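Local coordinates for protein putative dioxygenase (1H-3-hydroxy-4-oxoquinaldine 2,4-dioxygenase) (Mycobacteroides abscessus subsp. abscessus, PDB 6RA3) that cleaves the heterocyclic ring of the Pseudomonas quinolone signal (PQS) with molecular oxygen, giving N-octanoylanthranilate and carbon monoxide, at residues T27-G30 against R36-D39; A94-G99 against E244-G249; M118-I123 against Q254-E259. All coordinates share one frame; numbering follows the deposited sequence.

Contact 1. Residues T27-G30 against R36-D39; sequences TLSG and RAYD
Tyr38 lays its ring against Thr27 and carries its hydroxyl past it to the backbone of Leu28, so one residue supplies most of the contact between the end of strand 24-28 and the turn of 36-39. Thr27 CB stands 3.5 Å from the centroid of the Tyr38 ring and only 9° off its normal, a CH-pi contact over the middle of the face. Threonine suits this place because its branched CB spreads two arms over the aromatic carbons: OG1 lies 3.6 Å from Tyr38 CD2, and CG2 lies 3.9 Å from Tyr38 CD1. With chi1 at 78°, OG1 is lodged between the backbone N and the carbonyl carbon, which brings both arms down onto the ring.

The tyrosine has CG anti to its own carbonyl carbon (chi1 -69°), and the two side chains slide past each other in opposite directions. Its OH donates to Leu28 O over 2.8 Å, arriving from above the carbonyl plane. Leu28 O probably also accepts from His95 N of the neighbouring strand 90-95, so the phenol adds a second bond to a sheet carbonyl. Tyrosine fits because it offers Thr27 a flat apolar face and a buried carbonyl a hydroxyl. Ser29 OG meets the ring at its edge, in plane, 3.5 Å from Tyr38 CE2, and touches Ala37 CB at 3.6 Å. The same OG is hydrogen-bonded to Asp34 O, which ties the end of the strand to the loop that follows, while the small methyl of Ala37 lets the two backbones come close.

This loop of the alpha/beta hydrolase fold, which in hydrolases of the family commonly supplies part of the oxyanion hole, lies about 10 Å from the side chains of His97 and His246.

Contact 2. Residues A94-G99 against E244-G249; sequences AHAHGG and ETHFPG
This is a buried aromatic and polar contact at the C-terminal edge of the central sheet, where the end of strand 90-95 and the turn after it meet the loop bearing the active-site histidine, just ahead of helix 248-251. His95 gives the directional bond: its NE2 donates to His246 O over 3.1 Å, with an N-H...O angle of 156° and the oxygen near the plane of the imidazole. CG of His95 is anti to its backbone N (chi1 177°), which sends the ring across to the other loop. An imidazole fits here because it combines an N-H with a flat surface. Its plane is nearly parallel to that of Phe247, though the rings are slid apart and barely overlap; Phe247 CD1 nevertheless approaches His95 NE2 to 3.3 Å. Against His246 the same ring is inclined obliquely, His95 NE2 lying over one face of it.

Ala96 occupies the tight turn between strand and helix known in alpha/beta hydrolases as the nucleophile elbow, with a positive phi (34°), and with His97 and then Gly98 and Gly99 after it. Glycines suit this turn, since a CB would crowd His95 O at Gly98 and Ala96 O at Gly99. The Ala96 methyl, where hydrolases of this fold carry their nucleophile, lies 3.5 Å from His246 CE1. His246, the probable proton donor/acceptor, is held by Asp121 OD1, which is hydrogen-bonded to its ND1, and its ring stacks on Trp155. The probable substrate-binding His97 extends from the same elbow. Thr245 OG1 accepts from Phe247 N at 2.9 Å, an ST turn spanning His246; the same OG1 is hydrogen-bonded to Glu251. Phe247 takes the helix N-cap position.

Contact 3. Residues M118-I123 against Q254-E259; sequences MILDLI and QQVAAE
The carboxylate of Glu259 is gripped at both oxygens, OE1 by a salt bridge to Arg211 and OE2 by one to Arg239, while its CB rests 3.5 Å from Met118 CE. Glutamate suits such a boundary: the aliphatic root faces the core, and the chain, bent at chi2 (-70°), turns its acid away toward arginines of the next two strands. The methionine begins extended and then bends at its thioether (chi3 -69°), and the two side chains cross at about a right angle.

Here helix 253-266, near the C-terminus, lies against one face of the alpha/beta hydrolase sheet, running roughly antiparallel to strand 116-120 with the axes of the two segments 10.5 Å apart. Val256, one turn before Glu259, packs on the strand. Its CG1 meets Leu120 CD1 tip to tip at 4.0 Å, and the same methyl lies 4.1 Å from Met118 SD. The branched valine thus takes contact from two strand residues that point to the same side. Pro248 adds to this apolar layer, touching both Leu120 and Val256. Beyond Leu120 the strand hands over to Asp121, the partner of His246; an acid after this strand rather than the next is an alternative triad position in the fold.

All three contacts are buried and reach the same sheet, through its neighbouring strands 24-28, 90-95 and 116-120. Contacts 1 and 2 lie at the ends of their strands, where the chain turns into loops, and there polar groups and rings are mixed. Contact 3 lies farther from the centre of the chain, and what crosses it is purely apolar, with charge kept to the partly exposed Glu259. Contact 2 lies between the others, joined to contact 1 through adjacent strands 24-28 and 90-95, and to contact 3 through strands 90-95 and 116-120, where Ala96 N comes within 2.6 Å of Leu120 O, and through consecutive helices 248-251 and 253-266. Contacts 1 and 3 meet more lightly, Tyr38 OH lying 4.2 Å from Leu120 CD2.

Contact 1. Residues T27-G30 against R36-D39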
ATOM      1  N   THR A  27     -12.926   0.564 -14.400  1.00 29.62           N
ATOM      2  CA  THR A  27     -12.756   1.983 -14.225  1.00 33.30           C
ATOM      3  C   THR A  27     -11.428   2.406 -14.839  1.00 38.33           C
ATOM      4  O   THR A  27     -10.416   1.697 -14.747  1.00 29.22           O
ATOM      5  CB  THR A  27     -12.818   2.405 -12.760  1.00 37.33           C
ATOM      6  OG1 THR A  27     -11.585   2.115 -12.085  1.00 31.39           O
ATOM      7  CG2 THR A  27     -13.979   1.724 -12.056  1.00 44.99           C
ATOM      8  N   LEU A  28     -11.470   3.546 -15.512  1.00 35.50           N
ATOM      9  CA  LEU A  28     -10.335   4.101 -16.240  1.00 35.45           C
ATOM     10  C   LEU A  28     -10.329   5.573 -15.904  1.00 36.00           C
ATOM     11  O   LEU A  28     -11.348   6.249 -16.086  1.00 31.52           O
ATOM     12  CB  LEU A  28     -10.462   3.882 -17.745  1.00 29.43           C
ATOM     13  CG  LEU A  28     -10.536   2.431 -18.199  1.00 34.69           C
ATOM     14  CD1 LEU A  28     -10.991   2.359 -19.644  1.00 33.09           C
ATOM     15  CD2 LEU A  28      -9.214   1.703 -18.018  1.00 35.33           C
ATOM     16  N   SER A  29      -9.205   6.052 -15.376  1.00 31.83           N
ATOM     17  CA  SER A  29      -9.112   7.413 -14.896  1.00 32.03           C
ATOM     18  C   SER A  29      -8.613   8.311 -16.036  1.00 27.93           C
ATOM     19  O   SER A  29      -8.326   7.850 -17.142  1.00 27.81           O
ATOM     20  CB  SER A  29      -8.204   7.480 -13.664  1.00 42.36           C
ATOM     21  OG  SER A  29      -8.699   6.672 -12.599  1.00 32.37           O
ATOM     22  N   GLY A  30      -8.567   9.609 -15.773  1.00 29.81           N
ATOM     23  CA  GLY A  30      -8.001  10.571 -16.699  1.00 47.43           C
ATOM     24  C   GLY A  30      -6.485  10.611 -16.587  1.00 42.33           C
ATOM     25  O   GLY A  30      -5.859   9.750 -15.967  1.00 37.64           O
ATOM     26  N   ARG A  36      -7.790   5.951  -7.352  1.00 28.56           N
ATOM     27  CA  ARG A  36      -8.478   6.748  -6.338  1.00 33.99           C
ATOM     28  C   ARG A  36      -9.504   7.712  -6.924  1.00 38.04           C
ATOM     29  O   ARG A  36     -10.297   8.288  -6.162  1.00 34.19           O
ATOM     30  CB  ARG A  36      -7.495   7.581  -5.509  1.00 38.69           C
ATOM     31  CG  ARG A  36      -6.322   6.804  -4.874  1.00 52.76           C
ATOM     32  CD  ARG A  36      -5.340   7.746  -4.134  1.00 53.40           C
ATOM     33  NE  ARG A  36      -6.016   8.418  -3.015  1.00 66.87           N
ATOM     34  CZ  ARG A  36      -5.913   8.078  -1.725  1.00 70.90           C
ATOM     35  NH1 ARG A  36      -5.141   7.062  -1.339  1.00 81.76           N
ATOM     36  NH2 ARG A  36      -6.588   8.767  -0.801  1.00 56.26           N
ATOM     37  N   ALA A  37      -9.483   7.952  -8.235  1.00 32.90           N
ATOM     38  CA  ALA A  37     -10.564   8.712  -8.853  1.00 38.12           C
ATOM     39  C   ALA A  37     -11.911   8.021  -8.654  1.00 40.39           C
ATOM     40  O   ALA A  37     -12.958   8.660  -8.828  1.00 39.78           O
ATOM     41  CB  ALA A  37     -10.311   8.916 -10.351  1.00 32.99           C
ATOM     42  N   TYR A  38     -11.902   6.733  -8.295  1.00 32.03           N
ATOM     43  CA  TYR A  38     -13.113   5.925  -8.188  1.00 34.80           C
ATOM     44  C   TYR A  38     -13.341   5.400  -6.779  1.00 34.56           C
ATOM     45  O   TYR A  38     -14.195   4.538  -6.587  1.00 33.30           O
ATOM     46  CB  TYR A  38     -13.065   4.780  -9.189  1.00 33.48           C
ATOM     47  CG  TYR A  38     -13.186   5.288 -10.606  1.00 37.53           C
ATOM     48  CD1 TYR A  38     -14.436   5.482 -11.185  1.00 43.70           C
ATOM     49  CD2 TYR A  38     -12.064   5.612 -11.351  1.00 36.75           C
ATOM     50  CE1 TYR A  38     -14.566   5.949 -12.476  1.00 45.40           C
ATOM     51  CE2 TYR A  38     -12.178   6.084 -12.660  1.00 38.26           C
ATOM     52  CZ  TYR A  38     -13.442   6.258 -13.210  1.00 43.07           C
ATOM     53  OH  TYR A  38     -13.592   6.730 -14.493  1.00 37.20           O
ATOM     54  N   ASP A  39     -12.637   5.938  -5.778  1.00 37.36           N
ATOM     55  CA  ASP A  39     -12.904   5.548  -4.394  1.00 33.67           C
ATOM     56  C   ASP A  39     -14.355   5.808  -4.021  1.00 44.57           C
ATOM     57  O   ASP A  39     -14.966   5.012  -3.302  1.00 36.86           O
ATOM     58  CB  ASP A  39     -12.000   6.310  -3.427  1.00 34.28           C
ATOM     59  CG  ASP A  39     -10.599   5.706  -3.315  1.00 38.18           C
ATOM     60  OD1 ASP A  39     -10.386   4.584  -3.821  1.00 34.21           O
ATOM     61  OD2 ASP A  39      -9.722   6.367  -2.729  1.00 36.10           O
TER

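Contact 2. Residues A94-G99 against E244-G249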
ATOM      1  N   ALA A  94     -14.986   5.596 -17.879  1.00 37.75           N
ATOM      2  CA  ALA A  94     -13.775   6.360 -18.214  1.00 35.68           C
ATOM      3  C   ALA A  94     -13.947   7.851 -17.962  1.00 40.90           C
ATOM      4  O   ALA A  94     -14.909   8.469 -18.442  1.00 39.35           O
ATOM      5  CB  ALA A  94     -13.386   6.118 -19.670  1.00 34.39           C
ATOM      6  N   HIS A  95     -12.985   8.446 -17.250  1.00 40.20           N
ATOM      7  CA  HIS A  95     -13.060   9.852 -16.896  1.00 41.72           C
ATOM      8  C   HIS A  95     -12.369  10.723 -17.936  1.00 44.44           C
ATOM      9  O   HIS A  95     -11.228  10.448 -18.338  1.00 33.62           O
ATOM     10  CB  HIS A  95     -12.434  10.131 -15.544  1.00 42.21           C
ATOM     11  CG  HIS A  95     -12.440  11.581 -15.194  1.00 44.01           C
ATOM     12  ND1 HIS A  95     -11.329  12.383 -15.336  1.00 46.01           N
ATOM     13  CD2 HIS A  95     -13.434  12.384 -14.748  1.00 40.47           C
ATOM     14  CE1 HIS A  95     -11.629  13.609 -14.956  1.00 44.80           C
ATOM     15  NE2 HIS A  95     -12.901  13.635 -14.596  1.00 43.46           N
ATOM     16  N   ALA A  96     -13.056  11.800 -18.322  1.00 39.27           N
ATOM     17  CA  ALA A  96     -12.590  12.743 -19.331  1.00 39.33           C
ATOM     18  C   ALA A  96     -11.782  12.029 -20.404  1.00 37.37           C
ATOM     19  O   ALA A  96     -12.267  11.099 -21.054  1.00 34.93           O
ATOM     20  CB  ALA A  96     -11.779  13.861 -18.679  1.00 38.51           C
ATOM     21  N   HIS A  97     -10.533  12.429 -20.585  1.00 41.76           N
ATOM     22  CA  HIS A  97      -9.842  11.984 -21.777  1.00 43.01           C
ATOM     23  C   HIS A  97      -9.407  10.530 -21.717  1.00 35.38           C
ATOM     24  O   HIS A  97      -9.009   9.992 -22.753  1.00 33.33           O
ATOM     25  CB  HIS A  97      -8.709  12.976 -22.055  1.00 44.69           C
ATOM     26  CG  HIS A  97      -9.245  14.351 -22.307  1.00 45.23           C
ATOM     27  ND1 HIS A  97      -9.814  14.710 -23.512  1.00 41.77           N
ATOM     28  CD2 HIS A  97      -9.433  15.403 -21.474  1.00 43.18           C
ATOM     29  CE1 HIS A  97     -10.257  15.954 -23.430  1.00 38.86           C
ATOM     30  NE2 HIS A  97     -10.045  16.393 -22.204  1.00 36.63           N
ATOM     31  N   GLY A  98      -9.586   9.838 -20.580  1.00 36.02           N
ATOM     32  CA  GLY A  98      -9.569   8.383 -20.633  1.00 36.47           C
ATOM     33  C   GLY A  98     -10.637   7.815 -21.555  1.00 32.19           C
ATOM     34  O   GLY A  98     -10.476   6.699 -22.076  1.00 30.25           O
ATOM     35  N   GLY A  99     -11.715   8.585 -21.801  1.00 40.51           N
ATOM     36  CA  GLY A  99     -12.724   8.174 -22.777  1.00 34.08           C
ATOM     37  C   GLY A  99     -12.137   7.761 -24.107  1.00 35.03           C
ATOM     38  O   GLY A  99     -12.647   6.850 -24.769  1.00 30.61           O
ATOM     39  N   GLU A 244     -20.981  20.841  -9.956  1.00 44.59           N
ATOM     40  CA  GLU A 244     -20.172  22.038 -10.121  1.00 42.34           C
ATOM     41  C   GLU A 244     -18.875  21.776 -10.873  1.00 49.89           C
ATOM     42  O   GLU A 244     -18.287  22.726 -11.413  1.00 43.88           O
ATOM     43  CB  GLU A 244     -19.849  22.649  -8.763  1.00 47.02           C
ATOM     44  CG  GLU A 244     -21.087  23.093  -7.965  1.00 52.51           C
ATOM     45  CD  GLU A 244     -20.766  23.334  -6.508  1.00 65.26           C
ATOM     46  OE1 GLU A 244     -21.070  24.437  -6.012  1.00 68.50           O
ATOM     47  OE2 GLU A 244     -20.192  22.423  -5.863  1.00 65.42           O
ATOM     48  N   THR A 245     -18.444  20.514 -10.975  1.00 42.49           N
ATOM     49  CA  THR A 245     -17.060  20.215 -11.286  1.00 38.39           C
ATOM     50  C   THR A 245     -16.971  19.299 -12.498  1.00 38.65           C
ATOM     51  O   THR A 245     -17.948  18.690 -12.940  1.00 41.46           O
ATOM     52  CB  THR A 245     -16.360  19.578 -10.080  1.00 41.65           C
ATOM     53  OG1 THR A 245     -16.664  18.177 -10.035  1.00 40.80           O
ATOM     54  CG2 THR A 245     -16.803  20.224  -8.791  1.00 40.50           C
ATOM     55  N   HIS A 246     -15.758  19.226 -13.025  1.00 40.51           N
ATOM     56  CA  HIS A 246     -15.309  18.307 -14.060  1.00 46.39           C
ATOM     57  C   HIS A 246     -15.229  16.875 -13.555  1.00 40.18           C
ATOM     58  O   HIS A 246     -14.865  15.988 -14.332  1.00 44.41           O
ATOM     59  CB  HIS A 246     -13.934  18.831 -14.554  1.00 50.64           C
ATOM     60  CG  HIS A 246     -13.252  18.019 -15.627  1.00 52.90           C
ATOM     61  ND1 HIS A 246     -13.863  17.648 -16.807  1.00 46.47           N
ATOM     62  CD2 HIS A 246     -11.968  17.591 -15.726  1.00 55.60           C
ATOM     63  CE1 HIS A 246     -13.000  16.993 -17.566  1.00 48.02           C
ATOM     64  NE2 HIS A 246     -11.841  16.946 -16.935  1.00 49.92           N
ATOM     65  N   PHE A 247     -15.566  16.619 -12.285  1.00 45.48           N
ATOM     66  CA  PHE A 247     -15.352  15.315 -11.647  1.00 51.02           C
ATOM     67  C   PHE A 247     -16.677  14.731 -11.163  1.00 41.82           C
ATOM     68  O   PHE A 247     -16.904  14.598  -9.953  1.00 40.83           O
ATOM     69  CB  PHE A 247     -14.362  15.440 -10.488  1.00 47.98           C
ATOM     70  CG  PHE A 247     -13.000  15.895 -10.921  1.00 46.47           C
ATOM     71  CD1 PHE A 247     -12.193  15.065 -11.675  1.00 41.33           C
ATOM     72  CD2 PHE A 247     -12.544  17.164 -10.605  1.00 48.09           C
ATOM     73  CE1 PHE A 247     -10.953  15.488 -12.098  1.00 42.78           C
ATOM     74  CE2 PHE A 247     -11.294  17.588 -11.023  1.00 43.06           C
ATOM     75  CZ  PHE A 247     -10.508  16.751 -11.765  1.00 42.65           C
ATOM     76  N   PRO A 248     -17.569  14.359 -12.082  1.00 39.43           N
ATOM     77  CA  PRO A 248     -18.868  13.828 -11.640  1.00 44.11           C
ATOM     78  C   PRO A 248     -18.744  12.522 -10.860  1.00 42.14           C
ATOM     79  O   PRO A 248     -19.477  12.316  -9.882  1.00 41.47           O
ATOM     80  CB  PRO A 248     -19.638  13.654 -12.955  1.00 44.14           C
ATOM     81  CG  PRO A 248     -18.603  13.555 -14.024  1.00 48.02           C
ATOM     82  CD  PRO A 248     -17.416  14.346 -13.545  1.00 46.71           C
ATOM     83  N   GLY A 249     -17.824  11.638 -11.260  1.00 40.49           N
ATOM     84  CA  GLY A 249     -17.604  10.393 -10.528  1.00 37.51           C
ATOM     85  C   GLY A 249     -17.166  10.585  -9.084  1.00 39.61           C
ATOM     86  O   GLY A 249     -17.412   9.718  -8.240  1.00 34.22           O
TER

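Contact 3. Residues M118-I123 against Q254-E259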
ATOM      1  N   MET A 118     -19.345   3.859 -20.484  1.00 33.69           N
ATOM      2  CA  MET A 118     -19.713   5.138 -19.889  1.00 33.31           C
ATOM      3  C   MET A 118     -18.514   6.080 -19.903  1.00 45.94           C
ATOM      4  O   MET A 118     -17.399   5.685 -19.536  1.00 32.69           O
ATOM      5  CB  MET A 118     -20.210   4.963 -18.454  1.00 34.18           C
ATOM      6  CG  MET A 118     -20.513   6.260 -17.748  1.00 48.16           C
ATOM      7  SD  MET A 118     -21.647   6.143 -16.330  1.00 48.19           S
ATOM      8  CE  MET A 118     -23.106   5.756 -17.246  1.00 55.38           C
ATOM      9  N   ILE A 119     -18.756   7.332 -20.300  1.00 45.34           N
ATOM     10  CA  ILE A 119     -17.732   8.372 -20.335  1.00 41.54           C
ATOM     11  C   ILE A 119     -18.204   9.532 -19.479  1.00 41.79           C
ATOM     12  O   ILE A 119     -19.383   9.900 -19.509  1.00 45.98           O
ATOM     13  CB  ILE A 119     -17.419   8.815 -21.777  1.00 41.69           C
ATOM     14  CG1 ILE A 119     -16.922   7.607 -22.592  1.00 47.10           C
ATOM     15  CG2 ILE A 119     -16.392   9.941 -21.786  1.00 53.20           C
ATOM     16  CD1 ILE A 119     -16.672   7.875 -24.068  1.00 53.92           C
ATOM     17  N   LEU A 120     -17.288  10.067 -18.675  1.00 42.37           N
ATOM     18  CA  LEU A 120     -17.544  11.152 -17.735  1.00 48.14           C
ATOM     19  C   LEU A 120     -16.819  12.406 -18.229  1.00 53.70           C
ATOM     20  O   LEU A 120     -15.583  12.422 -18.298  1.00 44.15           O
ATOM     21  CB  LEU A 120     -17.067  10.783 -16.330  1.00 57.07           C
ATOM     22  CG  LEU A 120     -17.891   9.886 -15.398  1.00 50.83           C
ATOM     23  CD1 LEU A 120     -18.651   8.806 -16.128  1.00 44.45           C
ATOM     24  CD2 LEU A 120     -16.949   9.283 -14.372  1.00 47.09           C
ATOM     25  N   ASP A 121     -17.599  13.434 -18.594  1.00 54.13           N
ATOM     26  CA  ASP A 121     -17.131  14.822 -18.764  1.00 48.71           C
ATOM     27  C   ASP A 121     -16.018  14.954 -19.806  1.00 46.85           C
ATOM     28  O   ASP A 121     -14.979  15.561 -19.549  1.00 50.97           O
ATOM     29  CB  ASP A 121     -16.685  15.394 -17.420  1.00 48.24           C
ATOM     30  CG  ASP A 121     -17.149  16.830 -17.206  1.00 51.59           C
ATOM     31  OD1 ASP A 121     -16.540  17.766 -17.775  1.00 48.18           O
ATOM     32  OD2 ASP A 121     -18.137  17.024 -16.462  1.00 52.07           O
ATOM     33  N   LEU A 122     -16.248  14.394 -20.996  1.00 44.99           N
ATOM     34  CA  LEU A 122     -15.323  14.467 -22.127  1.00 49.58           C
ATOM     35  C   LEU A 122     -15.863  15.446 -23.172  1.00 55.03           C
ATOM     36  O   LEU A 122     -17.007  15.310 -23.617  1.00 41.11           O
ATOM     37  CB  LEU A 122     -15.122  13.078 -22.744  1.00 41.78           C
ATOM     38  CG  LEU A 122     -14.337  12.968 -24.052  1.00 48.76           C
ATOM     39  CD1 LEU A 122     -12.912  13.543 -23.918  1.00 47.86           C
ATOM     40  CD2 LEU A 122     -14.296  11.533 -24.524  1.00 45.07           C
ATOM     41  N   ILE A 123     -15.041  16.430 -23.557  1.00 52.82           N
ATOM     42  CA  ILE A 123     -15.458  17.470 -24.505  1.00 41.46           C
ATOM     43  C   ILE A 123     -15.864  16.816 -25.821  1.00 46.04           C
ATOM     44  O   ILE A 123     -15.048  16.182 -26.502  1.00 40.40           O
ATOM     45  CB  ILE A 123     -14.327  18.502 -24.688  1.00 48.58           C
ATOM     46  CG1 ILE A 123     -14.121  19.322 -23.409  1.00 47.50           C
ATOM     47  CG2 ILE A 123     -14.581  19.449 -25.848  1.00 51.19           C
ATOM     48  CD1 ILE A 123     -15.328  20.131 -22.976  1.00 47.99           C
ATOM     49  N   GLN A 254     -22.668   8.220  -6.105  1.00 45.04           N
ATOM     50  CA  GLN A 254     -23.821   7.318  -6.172  1.00 46.45           C
ATOM     51  C   GLN A 254     -24.594   7.496  -7.482  1.00 45.02           C
ATOM     52  O   GLN A 254     -24.945   6.517  -8.162  1.00 36.47           O
ATOM     53  CB  GLN A 254     -24.739   7.550  -4.974  1.00 48.22           C
ATOM     54  CG  GLN A 254     -26.048   6.790  -5.093  1.00 50.82           C
ATOM     55  CD  GLN A 254     -26.544   6.290  -3.759  1.00 66.48           C
ATOM     56  OE1 GLN A 254     -26.491   7.006  -2.750  1.00 66.58           O
ATOM     57  NE2 GLN A 254     -27.023   5.044  -3.736  1.00 63.31           N
ATOM     58  N   GLN A 255     -24.855   8.749  -7.859  1.00 44.12           N
ATOM     59  CA  GLN A 255     -25.600   9.005  -9.082  1.00 42.23           C
ATOM     60  C   GLN A 255     -24.881   8.426 -10.290  1.00 44.15           C
ATOM     61  O   GLN A 255     -25.504   7.787 -11.153  1.00 37.44           O
ATOM     62  CB  GLN A 255     -25.825  10.510  -9.235  1.00 50.02           C
ATOM     63  CG  GLN A 255     -26.504  11.132  -8.003  1.00 60.83           C
ATOM     64  CD  GLN A 255     -26.889  12.601  -8.186  1.00 54.59           C
ATOM     65  OE1 GLN A 255     -27.027  13.084  -9.314  1.00 56.50           O
ATOM     66  NE2 GLN A 255     -27.058  13.319  -7.071  1.00 50.98           N
ATOM     67  N   VAL A 256     -23.562   8.607 -10.365  1.00 38.72           N
ATOM     68  CA  VAL A 256     -22.864   8.107 -11.538  1.00 39.76           C
ATOM     69  C   VAL A 256     -22.840   6.598 -11.501  1.00 29.89           C
ATOM     70  O   VAL A 256     -22.964   5.937 -12.544  1.00 32.42           O
ATOM     71  CB  VAL A 256     -21.442   8.704 -11.656  1.00 37.85           C
ATOM     72  CG1 VAL A 256     -20.665   8.015 -12.782  1.00 37.98           C
ATOM     73  CG2 VAL A 256     -21.513  10.178 -11.938  1.00 41.56           C
ATOM     74  N   ALA A 257     -22.684   6.021 -10.304  1.00 29.69           N
ATOM     75  CA  ALA A 257     -22.700   4.568 -10.198  1.00 35.80           C
ATOM     76  C   ALA A 257     -24.057   4.042 -10.644  1.00 36.59           C
ATOM     77  O   ALA A 257     -24.153   3.127 -11.476  1.00 32.01           O
ATOM     78  CB  ALA A 257     -22.373   4.144  -8.766  1.00 36.07           C
ATOM     79  N   ALA A 258     -25.118   4.650 -10.119  1.00 34.56           N
ATOM     80  CA  ALA A 258     -26.473   4.378 -10.597  1.00 39.37           C
ATOM     81  C   ALA A 258     -26.552   4.388 -12.122  1.00 43.39           C
ATOM     82  O   ALA A 258     -27.114   3.464 -12.729  1.00 38.74           O
ATOM     83  CB  ALA A 258     -27.427   5.406 -10.008  1.00 39.62           C
ATOM     84  N   GLU A 259     -25.951   5.410 -12.765  1.00 39.01           N
ATOM     85  CA  GLU A 259     -26.009   5.501 -14.224  1.00 36.17           C
ATOM     86  C   GLU A 259     -25.325   4.313 -14.883  1.00 38.93           C
ATOM     87  O   GLU A 259     -25.821   3.780 -15.884  1.00 36.83           O
ATOM     88  CB  GLU A 259     -25.358   6.798 -14.717  1.00 43.24           C
ATOM     89  CG  GLU A 259     -26.135   8.045 -14.466  1.00 42.78           C
ATOM     90  CD  GLU A 259     -27.402   8.153 -15.334  1.00 46.72           C
ATOM     91  OE1 GLU A 259     -27.481   7.529 -16.418  1.00 43.73           O
ATOM     92  OE2 GLU A 259     -28.320   8.875 -14.905  1.00 52.04           O
TER